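Local coordinates for racemase (Pseudovibrio sp. JE062, PDB 3MKC), which is of unknown function but belongs to the enolase superfamily, in the family of mandelate racemase and muconate lactonizing enzyme, at residues A8-K13 with D38-Y43; I15-V20 with N30-K35; H139-L144 with A175-V180; L202-D207 with D231-F236. One frame throughout, in Å; residues are numbered along the deposited sequence.

How the contacts relate
From the N terminus, the chain runs through contact 1, where 8-13 meets the turn after strand 29-38 and closes a loop of 24 residues. Contact 2 is nested inside that loop: it is the hairpin of strands 12-22 and 29-38, and contacts 1 and 2 touch where Tyr-43 packs on Lys-35. Contact 2 lies within the three-stranded sheet of the N-terminal domain, and contact 1 at its margin, where strand 12-22 begins and strand 29-38 ends. Contacts 3 and 4 follow on the opposite side of the chain's centre, in the barrel. Contact 3 pairs strands 137-143 and 175-179, whereas contact 4 joins the loops leading into strands 207-211 and 236-238. They adjoin through Val-176 and Asp-207.

Contact 1: residues A8-K13 with D38-Y43; sequences AVAPIK and DENGVY
Ile-12 and Asp-38 face each other as an antiparallel non-hydrogen-bonded pair, and just beyond it Glu-39 N donates to Pro-11 O (3.0 Å), nearly along the C=O axis. Glu-39 CG lies 3.1 Å from the same Pro-11 O, and from there the glutamate chain crosses the proline ring obliquely, OE1 lying 3.7 Å from Pro-11 CD. Beside them, Lys-13 CB rests on the carbonyl group of Asp-38 while the rest of its extended chain leads away. These contacts set the start of strand 12-22 beside the type I turn Asp-38 to Gly-41, which links the second and third strands of the antiparallel sheet in the N-terminal domain of this enolase-superfamily protein. Asp-38 organises the turn: with CG between the backbone N and the carbonyl carbon (chi1 72°), OD1 accepts from Asn-40 N, as an Asx turn, and from Val-42 N (3.0 Å), the two donors arriving from opposite faces of the carboxylate. OD2 takes a bond from water 1, which also donates to Ala-8 O and accepts from Asn-40 ND2. That amide nitrogen lies 3.4 Å from Ala-10 CB. From helix 102-122, Gln-121 NE2 bonds both Ala-10 O and Asp-38 OD2.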
# COMPACT_ATOMS: atom_id res chain seq x y z
N ALA A 8 -13.91 -27.49 5.49
CA ALA A 8 -12.97 -26.73 4.67
C ALA A 8 -12.03 -25.81 5.46
O ALA A 8 -10.94 -25.50 5.00
CB ALA A 8 -13.73 -25.92 3.63
N VAL A 9 -12.45 -25.37 6.64
CA VAL A 9 -11.60 -24.51 7.45
C VAL A 9 -10.59 -25.41 8.13
O VAL A 9 -10.77 -25.82 9.27
CB VAL A 9 -12.43 -23.75 8.50
CG1 VAL A 9 -11.55 -22.76 9.25
CG2 VAL A 9 -13.57 -23.02 7.82
N ALA A 10 -9.52 -25.74 7.40
CA ALA A 10 -8.48 -26.63 7.91
C ALA A 10 -7.29 -25.84 8.45
O ALA A 10 -7.05 -24.71 8.04
CB ALA A 10 -8.02 -27.57 6.81
N PRO A 11 -6.50 -26.46 9.35
CA PRO A 11 -5.33 -25.80 9.94
C PRO A 11 -4.23 -25.51 8.94
O PRO A 11 -4.10 -26.18 7.92
CB PRO A 11 -4.86 -26.81 11.00
CG PRO A 11 -6.07 -27.68 11.25
CD PRO A 11 -6.65 -27.82 9.87
N ILE A 12 -3.44 -24.49 9.25
CA ILE A 12 -2.32 -24.10 8.41
C ILE A 12 -1.25 -25.19 8.53
O ILE A 12 -0.90 -25.60 9.63
CB ILE A 12 -1.73 -22.75 8.88
CG1 ILE A 12 -2.76 -21.64 8.66
CG2 ILE A 12 -0.42 -22.46 8.15
CD1 ILE A 12 -2.31 -20.29 9.17
N LYS A 13 -0.75 -25.65 7.39
CA LYS A 13 0.28 -26.69 7.40
C LYS A 13 1.67 -26.11 7.20
O LYS A 13 2.64 -26.55 7.83
CB LYS A 13 -0.01 -27.72 6.30
CG LYS A 13 1.03 -28.83 6.20
CD LYS A 13 0.65 -29.81 5.11
CE LYS A 13 1.68 -30.92 4.96
NZ LYS A 13 1.20 -31.94 3.99
N ASP A 38 -2.79 -24.88 3.67
CA ASP A 38 -3.47 -25.62 4.72
C ASP A 38 -3.27 -27.12 4.54
O ASP A 38 -2.64 -27.55 3.57
CB ASP A 38 -4.97 -25.26 4.80
CG ASP A 38 -5.78 -25.82 3.64
OD1 ASP A 38 -5.31 -26.75 2.95
OD2 ASP A 38 -6.91 -25.32 3.43
N GLU A 39 -3.80 -27.90 5.46
CA GLU A 39 -3.63 -29.35 5.41
C GLU A 39 -4.33 -30.04 4.26
O GLU A 39 -4.13 -31.23 4.05
CB GLU A 39 -4.07 -29.96 6.74
CG GLU A 39 -3.47 -29.25 7.93
CD GLU A 39 -3.27 -30.14 9.13
OE1 GLU A 39 -4.28 -30.63 9.69
OE2 GLU A 39 -2.10 -30.34 9.52
N ASN A 40 -5.14 -29.30 3.52
CA ASN A 40 -5.84 -29.87 2.37
C ASN A 40 -5.18 -29.44 1.07
O ASN A 40 -5.64 -29.81 -0.01
CB ASN A 40 -7.32 -29.47 2.36
CG ASN A 40 -8.12 -30.16 3.45
OD1 ASN A 40 -7.94 -31.35 3.71
ND2 ASN A 40 -9.02 -29.42 4.09
N GLY A 41 -4.12 -28.65 1.17
CA GLY A 41 -3.42 -28.20 -0.03
C GLY A 41 -3.87 -26.85 -0.56
O GLY A 41 -3.33 -26.35 -1.54
N VAL A 42 -4.88 -26.26 0.07
CA VAL A 42 -5.36 -24.95 -0.36
C VAL A 42 -4.37 -23.92 0.16
O VAL A 42 -3.84 -24.08 1.26
CB VAL A 42 -6.75 -24.65 0.22
CG1 VAL A 42 -7.26 -23.33 -0.32
CG2 VAL A 42 -7.72 -25.77 -0.12
N TYR A 43 -4.11 -22.88 -0.62
CA TYR A 43 -3.16 -21.87 -0.17
C TYR A 43 -3.61 -20.43 -0.40
O TYR A 43 -4.51 -20.16 -1.20
CB TYR A 43 -1.79 -22.10 -0.84
CG TYR A 43 -1.80 -22.01 -2.34
CD1 TYR A 43 -1.85 -20.77 -2.98
CD2 TYR A 43 -1.76 -23.16 -3.14
CE1 TYR A 43 -1.84 -20.68 -4.37
CE2 TYR A 43 -1.76 -23.08 -4.53
CZ TYR A 43 -1.79 -21.83 -5.14
OH TYR A 43 -1.75 -21.73 -6.51
O HOH W 1 -9.27 -26.69 3.01

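Contact 2: residues I15-V20 with N30-K35; sequences IEFIPV and NTVVVK
Phe-17 and Val-34 lie side by side on one face of a beta hairpin, pointing the same way from a non-hydrogen-bonded pair. From CB the phenylalanine side chain turns with CG anti to the carbonyl carbon (chi1 -85°), and the contacts begin one atom further out. CD1 meets Val-32 CG1 at 3.8 Å, a methyl near the plane of the ring at its edge, and also lies close to Val-34 CG2. CE1 comes nearest to that second methyl, at 3.7 Å, and CZ at the tip still touches it. Val-34 CG2 thus sits over one face in a CH-pi contact, 4.0 Å from the ring centroid and displaced toward the rim. Ile-55 and Ala-59 of helix 52-59, with Ala-106 and Ile-110 of helix 102-122, also pack on the phenylalanine.

On the other face of the sheet, Ile-18 CB packs on Val-33 CB, and Val-20 CG2 meets Val-33 CG2 at 3.9 Å. Next to them Thr-31 CG2 reaches Val-20 CB, while its OG1 bonds Glu-47. Between the strands, Glu-16 with Lys-35, Ile-18 with Val-33 and Val-20 with Thr-31 each exchange two backbone hydrogen bonds. Ile-18 N to Val-33 O is short, at 2.6 Å, and nearly straight; its return bond has Val-33 N 41° above the carbonyl plane of Ile-18. The face with Phe-17, Val-32 and Val-34 is thus apolar and meets helices, whereas the other mixes aliphatic groups with Glu-16, Thr-31 and Lys-35; Glu-16 OE1 and Lys-35 NZ, 5.2 Å apart, may attract each other weakly.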
# COMPACT_ATOMS: atom_id res chain seq x y z
N ILE A 15 4.10 -22.36 5.80
CA ILE A 15 4.20 -20.97 5.40
C ILE A 15 5.56 -20.81 4.75
O ILE A 15 6.61 -21.00 5.38
CB ILE A 15 4.07 -20.01 6.60
CG1 ILE A 15 2.67 -20.14 7.22
CG2 ILE A 15 4.31 -18.57 6.14
CD1 ILE A 15 2.40 -19.18 8.37
N GLU A 16 5.54 -20.47 3.47
CA GLU A 16 6.75 -20.31 2.68
C GLU A 16 6.96 -18.88 2.19
O GLU A 16 6.05 -18.25 1.64
CB GLU A 16 6.70 -21.27 1.49
CG GLU A 16 7.77 -21.05 0.44
CD GLU A 16 7.75 -22.12 -0.65
OE1 GLU A 16 6.65 -22.51 -1.10
OE2 GLU A 16 8.84 -22.57 -1.06
N PHE A 17 8.16 -18.38 2.41
CA PHE A 17 8.53 -17.04 1.97
C PHE A 17 9.31 -17.25 0.68
O PHE A 17 10.36 -17.89 0.68
CB PHE A 17 9.37 -16.34 3.04
CG PHE A 17 8.54 -15.66 4.11
CD1 PHE A 17 8.42 -14.27 4.14
CD2 PHE A 17 7.84 -16.41 5.06
CE1 PHE A 17 7.63 -13.63 5.09
CE2 PHE A 17 7.04 -15.78 6.02
CZ PHE A 17 6.93 -14.39 6.03
N ILE A 18 8.80 -16.69 -0.41
CA ILE A 18 9.42 -16.88 -1.71
C ILE A 18 9.99 -15.62 -2.34
O ILE A 18 9.27 -14.83 -2.93
CB ILE A 18 8.41 -17.49 -2.70
CG1 ILE A 18 7.88 -18.81 -2.12
CG2 ILE A 18 9.06 -17.70 -4.06
CD1 ILE A 18 6.70 -19.38 -2.87
N PRO A 19 11.32 -15.44 -2.24
CA PRO A 19 11.99 -14.27 -2.81
C PRO A 19 11.81 -14.24 -4.33
O PRO A 19 11.99 -15.26 -4.99
CB PRO A 19 13.45 -14.50 -2.44
CG PRO A 19 13.35 -15.24 -1.14
CD PRO A 19 12.24 -16.23 -1.41
N VAL A 20 11.44 -13.09 -4.88
CA VAL A 20 11.26 -12.97 -6.32
C VAL A 20 12.03 -11.76 -6.82
O VAL A 20 11.73 -10.62 -6.46
CB VAL A 20 9.77 -12.83 -6.70
CG1 VAL A 20 9.63 -12.70 -8.21
CG2 VAL A 20 8.98 -14.03 -6.19
N ASN A 30 11.51 -6.36 -7.20
CA ASN A 30 11.48 -7.60 -6.45
C ASN A 30 10.39 -7.59 -5.41
O ASN A 30 9.75 -6.56 -5.16
CB ASN A 30 12.84 -7.83 -5.78
CG ASN A 30 13.23 -6.70 -4.85
OD1 ASN A 30 12.47 -6.33 -3.96
ND2 ASN A 30 14.42 -6.15 -5.05
N THR A 31 10.15 -8.75 -4.83
CA THR A 31 9.16 -8.89 -3.80
C THR A 31 9.40 -10.21 -3.09
O THR A 31 10.32 -10.97 -3.44
CB THR A 31 7.72 -8.87 -4.37
OG1 THR A 31 6.79 -8.78 -3.29
CG2 THR A 31 7.44 -10.15 -5.17
N VAL A 32 8.59 -10.47 -2.09
CA VAL A 32 8.69 -11.70 -1.35
C VAL A 32 7.29 -12.25 -1.23
O VAL A 32 6.48 -11.75 -0.45
CB VAL A 32 9.28 -11.47 0.05
CG1 VAL A 32 9.44 -12.79 0.76
CG2 VAL A 32 10.61 -10.75 -0.08
N VAL A 33 6.99 -13.27 -2.02
CA VAL A 33 5.67 -13.87 -1.98
C VAL A 33 5.56 -14.72 -0.73
O VAL A 33 6.50 -15.43 -0.36
CB VAL A 33 5.42 -14.78 -3.20
CG1 VAL A 33 4.06 -15.46 -3.06
CG2 VAL A 33 5.48 -13.96 -4.47
N VAL A 34 4.42 -14.62 -0.05
CA VAL A 34 4.18 -15.43 1.13
C VAL A 34 3.06 -16.40 0.79
O VAL A 34 1.94 -15.98 0.49
CB VAL A 34 3.75 -14.57 2.33
CG1 VAL A 34 3.41 -15.47 3.51
CG2 VAL A 34 4.85 -13.59 2.70
N LYS A 35 3.36 -17.69 0.83
CA LYS A 35 2.38 -18.72 0.52
C LYS A 35 2.04 -19.52 1.77
O LYS A 35 2.89 -20.21 2.32
CB LYS A 35 2.93 -19.64 -0.57
CG LYS A 35 1.95 -20.65 -1.14
CD LYS A 35 2.67 -21.51 -2.18
CE LYS A 35 1.74 -22.42 -2.95
NZ LYS A 35 2.45 -23.04 -4.11

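Contact 3: residues H139-L144 with A175-V180; sequences HPYLTL and AVKVCV
Lys-177 lies across Tyr-141, Lys-177 CB being 3.7 Å from Tyr-141 CE1. At its far end Lys-177 NZ donates to Tyr-141 OH at 3.1 Å. The chain bends at chi3 (73°), which turns CE toward Thr-143, where it lies 3.4 Å from OG1 and also close to CG2; the lysine and threonine side chains run side by side. Two further residues join this polar cluster: NZ forms a salt bridge with Glu-238, and Thr-143 OG1 bonds Glu-339, whose own ion pair with the lysine is long and weak.

At the start of the pairing, Tyr-141 CB touches Ala-175 CB at 3.6 Å. On the face that carries Leu-142 and Val-176, Leu-144 CD1 packs against Val-176 CB, with Leu-165 of helix 154-170 resting on both Leu-144 and Val-176. Leu-142 N to Ala-175 O, Lys-177 N to Leu-142 O and Leu-144 N to Lys-177 O (2.9 Å) form a parallel ladder. Parallel strands 137-143 and 175-179, connected through helix 154-170 against their outer side, make a beta-alpha-beta unit typical of the enolase-superfamily barrel.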
# COMPACT_ATOMS: atom_id res chain seq x y z
N HIS A 139 -12.84 3.78 -6.79
CA HIS A 139 -12.01 4.50 -7.75
C HIS A 139 -10.63 4.77 -7.20
O HIS A 139 -10.47 5.45 -6.18
CB HIS A 139 -12.67 5.83 -8.13
CG HIS A 139 -14.04 5.68 -8.70
ND1 HIS A 139 -15.14 5.41 -7.91
CD2 HIS A 139 -14.48 5.71 -9.97
CE1 HIS A 139 -16.20 5.28 -8.68
NE2 HIS A 139 -15.83 5.45 -9.94
N PRO A 140 -9.59 4.25 -7.87
CA PRO A 140 -8.24 4.48 -7.38
C PRO A 140 -7.63 5.72 -8.02
O PRO A 140 -8.18 6.26 -8.98
CB PRO A 140 -7.51 3.25 -7.85
CG PRO A 140 -8.08 3.10 -9.25
CD PRO A 140 -9.58 3.34 -9.04
N TYR A 141 -6.53 6.19 -7.45
CA TYR A 141 -5.83 7.30 -8.07
C TYR A 141 -4.61 6.54 -8.58
O TYR A 141 -4.16 5.58 -7.95
CB TYR A 141 -5.45 8.40 -7.07
CG TYR A 141 -4.32 8.11 -6.10
CD1 TYR A 141 -2.99 8.07 -6.53
CD2 TYR A 141 -4.57 7.95 -4.74
CE1 TYR A 141 -1.95 7.88 -5.63
CE2 TYR A 141 -3.54 7.77 -3.83
CZ TYR A 141 -2.23 7.73 -4.28
OH TYR A 141 -1.21 7.54 -3.38
N LEU A 142 -4.13 6.91 -9.76
CA LEU A 142 -2.98 6.21 -10.31
C LEU A 142 -1.72 7.03 -10.17
O LEU A 142 -1.70 8.22 -10.50
CB LEU A 142 -3.23 5.89 -11.79
CG LEU A 142 -4.50 5.09 -12.07
CD1 LEU A 142 -4.59 4.78 -13.56
CD2 LEU A 142 -4.50 3.81 -11.25
N THR A 143 -0.67 6.40 -9.67
CA THR A 143 0.60 7.08 -9.50
C THR A 143 1.37 6.99 -10.81
O THR A 143 1.62 5.90 -11.32
CB THR A 143 1.40 6.44 -8.36
OG1 THR A 143 0.62 6.49 -7.16
CG2 THR A 143 2.71 7.19 -8.14
N LEU A 144 1.74 8.15 -11.34
CA LEU A 144 2.45 8.24 -12.62
C LEU A 144 3.87 8.75 -12.52
O LEU A 144 4.19 9.58 -11.67
CB LEU A 144 1.68 9.17 -13.56
CG LEU A 144 0.18 8.93 -13.70
CD1 LEU A 144 -0.45 10.04 -14.52
CD2 LEU A 144 -0.05 7.57 -14.34
N ALA A 175 -8.23 10.40 -10.64
CA ALA A 175 -7.15 11.10 -9.95
C ALA A 175 -5.80 10.48 -10.24
O ALA A 175 -5.68 9.27 -10.43
CB ALA A 175 -7.42 11.10 -8.44
N VAL A 176 -4.77 11.32 -10.26
CA VAL A 176 -3.41 10.87 -10.53
C VAL A 176 -2.43 11.55 -9.59
O VAL A 176 -2.68 12.65 -9.09
CB VAL A 176 -2.99 11.18 -11.98
CG1 VAL A 176 -3.91 10.44 -12.96
CG2 VAL A 176 -3.06 12.68 -12.23
N LYS A 177 -1.31 10.89 -9.34
CA LYS A 177 -0.28 11.46 -8.48
C LYS A 177 0.99 11.60 -9.29
O LYS A 177 1.40 10.67 -9.98
CB LYS A 177 -0.01 10.56 -7.27
CG LYS A 177 1.01 11.15 -6.31
CD LYS A 177 1.05 10.40 -4.98
CE LYS A 177 1.72 9.04 -5.12
NZ LYS A 177 1.75 8.30 -3.82
N VAL A 178 1.61 12.77 -9.22
CA VAL A 178 2.85 13.04 -9.92
C VAL A 178 3.92 13.18 -8.85
O VAL A 178 3.61 13.33 -7.68
CB VAL A 178 2.77 14.34 -10.73
CG1 VAL A 178 1.67 14.22 -11.78
CG2 VAL A 178 2.50 15.51 -9.80
N CYS A 179 5.19 13.13 -9.26
CA CYS A 179 6.28 13.25 -8.30
C CYS A 179 7.29 14.30 -8.75
O CYS A 179 7.37 14.63 -9.93
CB CYS A 179 7.03 11.93 -8.16
SG CYS A 179 6.01 10.47 -7.99
N VAL A 180 8.05 14.81 -7.79
CA VAL A 180 9.10 15.77 -8.09
C VAL A 180 10.35 14.90 -8.05
O VAL A 180 10.72 14.38 -7.00
CB VAL A 180 9.22 16.87 -7.00
CG1 VAL A 180 10.38 17.80 -7.31
CG2 VAL A 180 7.93 17.67 -6.92

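Contact 4: residues L202-D207 with D231-F236; sequences LGHDTD and DLELYF
His-204 directs CE1 of its imidazole at two carbonyl oxygens across the contact, 3.6 Å from Asp-231 O, which lies at the ring edge, and equally near Leu-232 O. Its ND1 stands 3.7 Å from Glu-233 OE2; the two side chains cross at about a right angle, with ring and carboxylate planes 42° apart. At the other end, Asp-207 OD1 lies in the plane of the Tyr-235 ring, at its edge and 3.9 Å from CD1, the carboxylate standing steeply to the ring. No direct hydrogen bond joins the segments. Between these points water 2 bridges them, donating to Asp-207 OD1 at 2.7 Å and to Glu-233 O at 3.1 Å.

Both segments lie largely in connections between a helix and the next strand, leading into successive parallel strands, 207-211 and 236-238, of the enolase-superfamily barrel, so the contact joins neighbouring helix-to-strand connections. Further out, Arg-199 of helix 188-202 ties the loops to each other, bonding Gly-203 O and Thr-206 O through NH1 and Leu-232 O through NE. Asp-231 forms a salt bridge with Arg-196 of the same helix. Asp-207 OD2 bonds Tyr-337 OH, and the phenol of Tyr-235 bonds Gln-310, while Arg-259 makes a cation-pi contact with the Tyr-235 ring.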
# COMPACT_ATOMS: atom_id res chain seq x y z
N LEU A 202 -3.12 18.61 -17.17
CA LEU A 202 -4.14 17.71 -16.65
C LEU A 202 -5.55 18.28 -16.61
O LEU A 202 -6.52 17.59 -16.90
CB LEU A 202 -3.75 17.24 -15.25
CG LEU A 202 -4.72 16.27 -14.58
CD1 LEU A 202 -4.78 14.98 -15.40
CD2 LEU A 202 -4.27 15.99 -13.15
N GLY A 203 -5.66 19.56 -16.26
CA GLY A 203 -6.98 20.16 -16.17
C GLY A 203 -7.41 20.04 -14.72
O GLY A 203 -6.78 19.34 -13.94
N HIS A 204 -8.48 20.73 -14.35
CA HIS A 204 -8.96 20.71 -12.97
C HIS A 204 -10.04 19.67 -12.70
O HIS A 204 -10.43 19.47 -11.55
CB HIS A 204 -9.46 22.10 -12.58
CG HIS A 204 -8.36 23.04 -12.19
ND1 HIS A 204 -8.04 23.30 -10.87
CD2 HIS A 204 -7.51 23.78 -12.94
CE1 HIS A 204 -7.03 24.16 -10.83
NE2 HIS A 204 -6.69 24.46 -12.07
N ASP A 205 -10.51 19.00 -13.75
CA ASP A 205 -11.55 17.98 -13.61
C ASP A 205 -11.02 16.74 -12.91
O ASP A 205 -11.77 16.03 -12.25
CB ASP A 205 -12.11 17.59 -14.98
CG ASP A 205 -13.22 18.51 -15.43
OD1 ASP A 205 -13.44 19.56 -14.78
OD2 ASP A 205 -13.88 18.17 -16.44
N THR A 206 -9.73 16.48 -13.07
CA THR A 206 -9.10 15.31 -12.47
C THR A 206 -8.31 15.72 -11.23
O THR A 206 -7.54 16.66 -11.27
CB THR A 206 -8.13 14.66 -13.47
OG1 THR A 206 -8.81 14.43 -14.72
CG2 THR A 206 -7.62 13.33 -12.94
N ASP A 207 -8.52 15.01 -10.12
CA ASP A 207 -7.78 15.33 -8.91
C ASP A 207 -6.31 15.04 -9.12
O ASP A 207 -5.95 14.07 -9.78
CB ASP A 207 -8.30 14.52 -7.73
CG ASP A 207 -9.43 15.21 -7.00
OD1 ASP A 207 -9.25 16.40 -6.65
OD2 ASP A 207 -10.48 14.58 -6.77
N ASP A 231 -4.08 27.79 -5.44
CA ASP A 231 -4.98 27.88 -6.59
C ASP A 231 -5.02 26.61 -7.44
O ASP A 231 -5.99 26.37 -8.16
CB ASP A 231 -4.60 29.08 -7.46
CG ASP A 231 -3.17 29.00 -7.94
OD1 ASP A 231 -2.26 28.85 -7.10
OD2 ASP A 231 -2.95 29.09 -9.17
N LEU A 232 -3.97 25.80 -7.36
CA LEU A 232 -3.92 24.55 -8.12
C LEU A 232 -4.90 23.52 -7.56
O LEU A 232 -5.18 22.51 -8.18
CB LEU A 232 -2.50 23.97 -8.12
CG LEU A 232 -1.44 24.86 -8.78
CD1 LEU A 232 -0.12 24.12 -8.82
CD2 LEU A 232 -1.89 25.24 -10.20
N GLU A 233 -5.41 23.79 -6.36
CA GLU A 233 -6.37 22.90 -5.74
C GLU A 233 -5.93 21.44 -5.73
O GLU A 233 -6.71 20.53 -6.04
CB GLU A 233 -7.72 23.00 -6.46
CG GLU A 233 -8.28 24.42 -6.54
CD GLU A 233 -9.59 24.49 -7.30
OE1 GLU A 233 -10.52 23.72 -6.96
OE2 GLU A 233 -9.70 25.31 -8.24
N LEU A 234 -4.67 21.20 -5.37
CA LEU A 234 -4.14 19.84 -5.32
C LEU A 234 -4.80 19.05 -4.19
O LEU A 234 -5.16 19.61 -3.15
CB LEU A 234 -2.62 19.90 -5.14
CG LEU A 234 -1.89 20.73 -6.21
CD1 LEU A 234 -0.41 20.85 -5.88
CD2 LEU A 234 -2.09 20.07 -7.58
N TYR A 235 -4.96 17.75 -4.40
CA TYR A 235 -5.60 16.89 -3.42
C TYR A 235 -4.75 16.74 -2.16
O TYR A 235 -5.27 16.81 -1.05
CB TYR A 235 -5.88 15.51 -4.00
CG TYR A 235 -6.81 14.71 -3.12
CD1 TYR A 235 -8.18 14.70 -3.35
CD2 TYR A 235 -6.32 14.01 -2.02
CE1 TYR A 235 -9.05 14.02 -2.50
CE2 TYR A 235 -7.17 13.34 -1.16
CZ TYR A 235 -8.53 13.35 -1.40
OH TYR A 235 -9.39 12.70 -0.53
N PHE A 236 -3.45 16.50 -2.33
CA PHE A 236 -2.59 16.40 -1.16
C PHE A 236 -1.11 16.59 -1.43
O PHE A 236 -0.67 16.60 -2.59
CB PHE A 236 -2.85 15.08 -0.39
CG PHE A 236 -2.38 13.81 -1.07
CD1 PHE A 236 -1.09 13.69 -1.60
CD2 PHE A 236 -3.19 12.68 -1.06
CE1 PHE A 236 -0.62 12.46 -2.09
CE2 PHE A 236 -2.74 11.44 -1.55
CZ PHE A 236 -1.46 11.33 -2.06
O HOH W 2 -6.91 17.63 -7.06